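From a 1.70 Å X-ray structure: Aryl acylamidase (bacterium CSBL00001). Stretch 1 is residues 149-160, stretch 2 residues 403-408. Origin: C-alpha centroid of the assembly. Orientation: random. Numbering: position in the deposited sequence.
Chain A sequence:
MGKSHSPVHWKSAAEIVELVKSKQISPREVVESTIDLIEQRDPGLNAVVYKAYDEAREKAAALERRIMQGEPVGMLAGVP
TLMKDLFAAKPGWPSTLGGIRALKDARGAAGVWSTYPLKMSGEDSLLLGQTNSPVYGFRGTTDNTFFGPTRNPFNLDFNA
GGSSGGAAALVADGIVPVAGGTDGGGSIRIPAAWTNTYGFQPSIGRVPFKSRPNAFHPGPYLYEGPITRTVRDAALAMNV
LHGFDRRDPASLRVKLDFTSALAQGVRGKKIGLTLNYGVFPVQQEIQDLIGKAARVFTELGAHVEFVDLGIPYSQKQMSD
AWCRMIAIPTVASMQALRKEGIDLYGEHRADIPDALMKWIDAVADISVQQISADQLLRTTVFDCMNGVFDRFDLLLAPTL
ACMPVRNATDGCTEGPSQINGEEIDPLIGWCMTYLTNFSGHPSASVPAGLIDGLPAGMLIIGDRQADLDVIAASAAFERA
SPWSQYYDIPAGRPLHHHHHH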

# COMPACT_ATOMS: atom_id res chain seq x y z
N PRO A 149 -15.45 -7.45 4.83
CA PRO A 149 -14.18 -7.79 4.17
C PRO A 149 -14.07 -7.31 2.73
O PRO A 149 -15.03 -7.36 1.96
CB PRO A 149 -14.18 -9.33 4.19
CG PRO A 149 -15.66 -9.69 4.14
CD PRO A 149 -16.39 -8.59 4.87
N THR A 150 -12.87 -6.86 2.33
CA THR A 150 -12.63 -6.59 0.93
C THR A 150 -12.05 -7.84 0.28
O THR A 150 -11.02 -8.36 0.71
CB THR A 150 -11.68 -5.40 0.72
OG1 THR A 150 -12.31 -4.21 1.20
CG2 THR A 150 -11.37 -5.20 -0.75
N ARG A 151 -12.71 -8.30 -0.78
CA ARG A 151 -12.45 -9.60 -1.40
C ARG A 151 -11.53 -9.54 -2.61
O ARG A 151 -11.42 -8.52 -3.29
CB ARG A 151 -13.80 -10.25 -1.77
CG ARG A 151 -14.74 -10.33 -0.57
CD ARG A 151 -16.05 -11.10 -0.89
NE ARG A 151 -16.94 -11.10 0.27
CZ ARG A 151 -17.83 -10.15 0.57
NH1 ARG A 151 -17.99 -9.10 -0.21
NH2 ARG A 151 -18.57 -10.26 1.67
N ASN A 152 -10.86 -10.66 -2.87
CA ASN A 152 -9.84 -10.74 -3.88
C ASN A 152 -10.43 -10.94 -5.27
O ASN A 152 -11.14 -11.95 -5.47
CB ASN A 152 -8.92 -11.93 -3.55
CG ASN A 152 -7.59 -11.83 -4.22
OD1 ASN A 152 -7.53 -11.61 -5.43
ND2 ASN A 152 -6.50 -11.90 -3.43
N PRO A 153 -10.17 -10.02 -6.24
CA PRO A 153 -10.72 -10.22 -7.59
C PRO A 153 -10.29 -11.52 -8.23
O PRO A 153 -10.91 -11.95 -9.19
CB PRO A 153 -10.15 -9.03 -8.39
CG PRO A 153 -9.87 -7.97 -7.32
CD PRO A 153 -9.38 -8.77 -6.14
N PHE A 154 -9.21 -12.14 -7.74
CA PHE A 154 -8.78 -13.42 -8.32
C PHE A 154 -9.61 -14.61 -7.81
O PHE A 154 -9.60 -15.68 -8.41
CB PHE A 154 -7.28 -13.65 -8.07
CG PHE A 154 -6.43 -12.94 -9.06
CD1 PHE A 154 -5.88 -13.60 -10.14
CD2 PHE A 154 -6.25 -11.57 -8.94
CE1 PHE A 154 -5.14 -12.92 -11.07
CE2 PHE A 154 -5.53 -10.88 -9.87
CZ PHE A 154 -4.98 -11.53 -10.94
N ASN A 155 -10.27 -14.42 -6.68
CA ASN A 155 -11.17 -15.42 -6.11
C ASN A 155 -11.84 -14.79 -4.90
O ASN A 155 -11.23 -14.58 -3.85
CB ASN A 155 -10.41 -16.71 -5.73
CG ASN A 155 -11.35 -17.79 -5.20
OD1 ASN A 155 -12.42 -17.49 -4.69
ND2 ASN A 155 -10.94 -19.04 -5.34
N LEU A 156 -13.12 -14.43 -5.03
CA LEU A 156 -13.80 -13.68 -3.97
C LEU A 156 -13.94 -14.42 -2.64
O LEU A 156 -14.30 -13.83 -1.66
CB LEU A 156 -15.18 -13.15 -4.45
CG LEU A 156 -15.13 -11.88 -5.32
CD1 LEU A 156 -14.30 -12.11 -6.57
CD2 LEU A 156 -16.54 -11.51 -5.71
N ASP A 157 -13.65 -15.72 -2.60
CA ASP A 157 -13.65 -16.44 -1.32
C ASP A 157 -12.45 -16.04 -0.48
O ASP A 157 -12.41 -16.33 0.71
CB ASP A 157 -13.60 -17.97 -1.56
CG ASP A 157 -14.90 -18.53 -2.15
OD1 ASP A 157 -15.96 -17.89 -1.98
OD2 ASP A 157 -14.84 -19.62 -2.77
N PHE A 158 -11.49 -15.37 -1.10
CA PHE A 158 -10.24 -14.97 -0.44
C PHE A 158 -10.18 -13.47 -0.23
O PHE A 158 -10.87 -12.71 -0.89
CB PHE A 158 -9.05 -15.43 -1.28
CG PHE A 158 -8.88 -16.94 -1.27
CD1 PHE A 158 -9.61 -17.73 -2.13
CD2 PHE A 158 -8.03 -17.53 -0.36
CE1 PHE A 158 -9.47 -19.12 -2.11
CE2 PHE A 158 -7.89 -18.93 -0.33
CZ PHE A 158 -8.61 -19.71 -1.21
N ASN A 159 -9.34 -13.06 0.71
CA ASN A 159 -9.21 -11.65 1.07
C ASN A 159 -8.23 -10.96 0.13
O ASN A 159 -7.32 -11.59 -0.43
CB ASN A 159 -8.74 -11.57 2.52
CG ASN A 159 -8.93 -10.21 3.13
OD1 ASN A 159 -7.98 -9.43 3.26
ND2 ASN A 159 -10.14 -9.93 3.55
N ALA A 160 -8.42 -9.64 -0.06
CA ALA A 160 -7.57 -8.85 -0.93
C ALA A 160 -6.23 -8.55 -0.26
O ALA A 160 -5.29 -8.10 -0.93
CB ALA A 160 -8.27 -7.52 -1.27
N MSE A 403 0.23 -17.25 1.16
CA MSE A 403 -0.79 -16.93 0.17
C MSE A 403 -2.03 -16.32 0.80
O MSE A 403 -2.21 -16.35 2.02
CB MSE A 403 -1.18 -18.22 -0.57
CG MSE A 403 -0.02 -18.93 -1.23
SE MSE A 403 0.88 -17.83 -2.57
CE MSE A 403 -0.58 -17.54 -3.84
N PRO A 404 -2.92 -15.76 -0.03
CA PRO A 404 -4.15 -15.19 0.50
C PRO A 404 -4.94 -16.17 1.37
O PRO A 404 -4.92 -17.40 1.12
CB PRO A 404 -4.95 -14.84 -0.77
CG PRO A 404 -3.92 -14.51 -1.78
CD PRO A 404 -2.78 -15.52 -1.48
N VAL A 405 -5.59 -15.62 2.39
CA VAL A 405 -6.45 -16.37 3.29
C VAL A 405 -7.92 -16.19 2.91
O VAL A 405 -8.32 -15.21 2.27
CB VAL A 405 -6.24 -15.95 4.75
CG1 VAL A 405 -4.78 -16.15 5.16
CG2 VAL A 405 -6.69 -14.48 5.00
N ARG A 406 -8.73 -17.17 3.30
CA ARG A 406 -10.18 -17.07 3.12
C ARG A 406 -10.77 -15.98 3.99
O ARG A 406 -10.34 -15.75 5.12
CB ARG A 406 -10.83 -18.42 3.44
CG ARG A 406 -10.27 -19.55 2.57
CD ARG A 406 -11.04 -20.88 2.67
NE ARG A 406 -12.03 -20.95 1.60
CZ ARG A 406 -11.84 -21.53 0.41
NH1 ARG A 406 -10.71 -22.15 0.13
NH2 ARG A 406 -12.81 -21.49 -0.48
N ASN A 407 -11.78 -15.27 3.47
CA ASN A 407 -12.49 -14.32 4.29
C ASN A 407 -13.21 -15.00 5.44
O ASN A 407 -13.83 -16.05 5.23
CB ASN A 407 -13.49 -13.56 3.45
CG ASN A 407 -12.83 -12.81 2.31
OD1 ASN A 407 -11.92 -12.01 2.55
ND2 ASN A 407 -13.25 -13.10 1.08
N ALA A 408 -13.08 -14.44 6.64
CA ALA A 408 -13.91 -14.80 7.78
C ALA A 408 -15.31 -14.21 7.61
O ALA A 408 -15.56 -13.44 6.68
CB ALA A 408 -13.29 -14.28 9.09
O HOH W 1 -16.04 -14.32 1.26
O HOH W 2 -14.57 -17.24 2.35

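The most unusual feature of this contact is how much of it runs through one asparagine amide. Asn407 gives up 113 Å² to the other stretch, more than any other residue, and its side chain works as both donor and acceptor. A primary amide offers two N-H donors and a carbonyl acceptor, so Asn407 can serve three partners together. Its OD1 receives a hydrogen bond from Asn159 ND2 at 2.9 Å, while Asn407 ND2 makes a weak one to Phe158 O at 3.1 Å and a further one to a water, which also accepts weakly from Arg151 NE. Asn407 ND2 lies slightly nearer Leu156 O, at 3.0 Å, but the angle is too poor for a hydrogen bond.

The backbones supply the frame. A single beta bridge pairs Phe158 with Arg406, their CA atoms 4.1 Å apart, and the hydrogen bonds flank that pair: Asn407 N to Asp157 O at 3.0 Å, and Asn159 N to Val405 O at 2.8 Å. Both are nearly straight. CA-H...O contacts fill in between, with Arg406 CA 3.4 Å from Asp157 O and Phe158 CA 3.3 Å from Val405 O. A second water donates to both Asp157 O and Asn407 O, linking the two backbones once more.

Stretch 1 reaches the contact through two type I turns, Asn152 to Asn155 and Asn155 to Phe158. Phe158 O, besides meeting Asn407, accepts from Asn152 N at 2.9 Å.

Around the bridge, the aliphatic CG of Arg406 makes an off-centre CH-pi contact with the Phe158 ring, and Phe158 CZ lies over one face of the guanidinium, 3.5 Å from Arg406 NH1. The charged end still reaches Asp157 in a salt bridge, Arg406 NH2 to Asp157 OD2, at a long 3.6 Å. Pro404 adds apolar packing, its CB 4.1 Å from Phe158 CD2. The rule: a short backbone bridge can be reinforced by an adjacent side-chain amide.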